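Local coordinates for protein copper-containing nitrite reductase (Bradyrhizobium sp. ORS 375, PDB 6THE) that probably reduces nitrite to nitric oxide at a copper centre held between neighbouring subunits, as the core of a heme-linked copper nitrite reductase, at residues F88-A93 against I111-L116. Residues are numbered along the deposited sequence; the frame is centred on the assembly and turned at random.
Sequences FHAAIA and ITWKAL. With CU (copper (II) ion), chain C.
Trp113 lays its indole against the side chain of Phe88, at the end of strand 87-88, and against Ala90 and Ala91 just after the copper ligand His89. From CB, the chain sets CG between the backbone N and the carbonyl carbon (chi1 61°), and the ring system reaches in from near the end of strand 108-114. CG and CD2 lie under the methyl of Ala91, whose CB sits 3.7 Å from CD2 and over the six-membered ring, 24° off its normal, a CH-pi contact. On the pyrrole side NE1 comes over one face of the Phe88 ring, 3.7 Å from CD2 of Phe88; the two ring planes are inclined by 35°. Farther round the rim, CZ2 meets CG of Phe88, CH2 lies 3.6 Å from CB of Ala90, and CZ3 approaches O of Ala90. No direct hydrogen bond joins the segments, and water does that work: water 2 donates to O of Ala90 at 2.7 Å and to O of Lys114 at 2.9 Å. Beyond it CG1 of Ile92 touches CD1 of Leu116. Within this cupredoxin domain, Val70 and Ile72 of strand 69-76 also pack on the Trp113 side chain. An alanine in place of Trp113 would probably open a gap against Ala90 and Ala91 and take the indole away from one face of the Phe88 ring. His89 turns away to bind copper through NE2 at 2.1 Å, with His124 of the same chain and His281 of a second subunit. Beside that ligand the contact is apolar packing around one indole, its polar backbone atoms linked through water and not directly.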
loop_
_atom_site.group_PDB
_atom_site.type_symbol
_atom_site.label_atom_id
_atom_site.label_comp_id
_atom_site.label_asym_id
_atom_site.label_seq_id
_atom_site.Cartn_x
_atom_site.Cartn_y
_atom_site.Cartn_z
ATOM N N PHE A 88 -5.951 4.369 21.370
ATOM C CA PHE A 88 -4.989 5.359 20.914
ATOM C C PHE A 88 -3.743 4.651 20.387
ATOM O O PHE A 88 -3.192 3.775 21.052
ATOM C CB PHE A 88 -4.636 6.334 22.042
ATOM C CG PHE A 88 -5.793 7.138 22.579
ATOM C CD1 PHE A 88 -6.201 8.307 21.952
ATOM C CD2 PHE A 88 -6.472 6.732 23.720
ATOM C CE1 PHE A 88 -7.264 9.047 22.448
ATOM C CE2 PHE A 88 -7.534 7.474 24.216
ATOM C CZ PHE A 88 -7.928 8.630 23.581
ATOM N N HIS A 89 -3.312 5.050 19.184
ATOM C CA HIS A 89 -2.117 4.506 18.560
ATOM C C HIS A 89 -0.875 5.177 19.141
ATOM O O HIS A 89 0.244 4.722 18.907
ATOM C CB HIS A 89 -2.190 4.661 17.034
ATOM C CG HIS A 89 -3.089 3.683 16.354
ATOM N ND1 HIS A 89 -2.783 3.141 15.121
ATOM C CD2 HIS A 89 -4.273 3.145 16.719
ATOM C CE1 HIS A 89 -3.742 2.319 14.753
ATOM N NE2 HIS A 89 -4.669 2.300 15.718
ATOM N N ALA A 90 -1.089 6.259 19.897
ATOM C CA ALA A 90 -0.013 7.003 20.532
ATOM C C ALA A 90 0.295 6.412 21.906
ATOM O O ALA A 90 1.275 6.798 22.542
ATOM C CB ALA A 90 -0.395 8.460 20.635
ATOM N N ALA A 91 -0.545 5.466 22.343
ATOM C CA ALA A 91 -0.493 4.941 23.698
ATOM C C ALA A 91 0.249 3.608 23.735
ATOM O O ALA A 91 0.071 2.761 22.860
ATOM C CB ALA A 91 -1.893 4.807 24.248
ATOM N N ILE A 92 1.087 3.448 24.768
ATOM C CA ILE A 92 1.694 2.171 25.108
ATOM C C ILE A 92 0.866 1.560 26.237
ATOM O O ILE A 92 1.174 1.746 27.414
ATOM C CB ILE A 92 3.182 2.342 25.490
ATOM C CG1 ILE A 92 3.955 3.204 24.483
ATOM C CG2 ILE A 92 3.853 0.994 25.721
ATOM C CD1 ILE A 92 4.092 2.601 23.100
ATOM N N ALA A 93 -0.201 0.850 25.853
ATOM C CA ALA A 93 -1.175 0.310 26.787
ATOM C C ALA A 93 -1.906 -0.862 26.138
ATOM O O ALA A 93 -2.101 -0.867 24.924
ATOM C CB ALA A 93 -2.144 1.395 27.187
ATOM N N ILE A 111 -8.568 6.787 32.275
ATOM C CA ILE A 111 -7.207 6.287 32.402
ATOM C C ILE A 111 -6.240 7.427 32.088
ATOM O O ILE A 111 -6.637 8.443 31.518
ATOM C CB ILE A 111 -6.957 5.075 31.479
ATOM C CG1 ILE A 111 -7.286 5.392 30.016
ATOM C CG2 ILE A 111 -7.693 3.838 31.975
ATOM C CD1 ILE A 111 -6.354 4.749 29.016
ATOM N N THR A 112 -4.969 7.240 32.466
ATOM C CA THR A 112 -3.902 8.155 32.087
ATOM C C THR A 112 -2.807 7.378 31.362
ATOM O O THR A 112 -2.427 6.290 31.791
ATOM C CB THR A 112 -3.336 8.917 33.294
ATOM O OG1 THR A 112 -2.826 7.971 34.236
ATOM C CG2 THR A 112 -4.351 9.818 33.964
ATOM N N TRP A 113 -2.319 7.953 30.257
ATOM C CA TRP A 113 -1.191 7.407 29.519
ATOM C C TRP A 113 -0.247 8.536 29.113
ATOM O O TRP A 113 -0.674 9.676 28.942
ATOM C CB TRP A 113 -1.662 6.584 28.311
ATOM C CG TRP A 113 -2.460 7.357 27.306
ATOM C CD1 TRP A 113 -3.813 7.544 27.301
ATOM C CD2 TRP A 113 -1.958 8.042 26.143
ATOM N NE1 TRP A 113 -4.185 8.301 26.223
ATOM C CE2 TRP A 113 -3.071 8.621 25.494
ATOM C CE3 TRP A 113 -0.685 8.227 25.590
ATOM C CZ2 TRP A 113 -2.944 9.368 24.322
ATOM C CZ3 TRP A 113 -0.561 8.965 24.432
ATOM C CH2 TRP A 113 -1.677 9.528 23.810
ATOM N N LYS A 114 1.039 8.199 28.964
ATOM C CA LYS A 114 2.060 9.172 28.612
ATOM C C LYS A 114 2.459 8.984 27.151
ATOM O O LYS A 114 2.699 7.863 26.707
ATOM C CB LYS A 114 3.268 9.043 29.546
ATOM C CG LYS A 114 4.269 10.190 29.477
ATOM C CD LYS A 114 5.460 10.013 30.396
ATOM C CE LYS A 114 6.446 11.159 30.303
ATOM N NZ LYS A 114 7.584 10.986 31.235
ATOM N N ALA A 115 2.522 10.103 26.419
ATOM C CA ALA A 115 2.959 10.113 25.032
ATOM C C ALA A 115 4.484 10.115 24.982
ATOM O O ALA A 115 5.127 10.999 25.549
ATOM C CB ALA A 115 2.371 11.305 24.316
ATOM N N LEU A 116 5.048 9.114 24.296
ATOM C CA LEU A 116 6.487 8.899 24.279
ATOM C C LEU A 116 7.034 9.084 22.865
ATOM O O LEU A 116 8.213 9.386 22.692
ATOM C CB LEU A 116 6.788 7.490 24.802
ATOM C CG LEU A 116 6.602 7.283 26.305
ATOM C CD1 LEU A 116 6.378 5.814 26.626
ATOM C CD2 LEU A 116 7.792 7.825 27.087
HETATM CU CU CU C . -5.958 0.635 15.760
HETATM O O HOH W 1 3.117 9.116 21.753
HETATM O O HOH W 2 3.376 6.562 24.255
HETATM O O HOH W 3 1.337 5.005 27.241
HETATM O O HOH W 4 -5.784 -1.082 16.788
#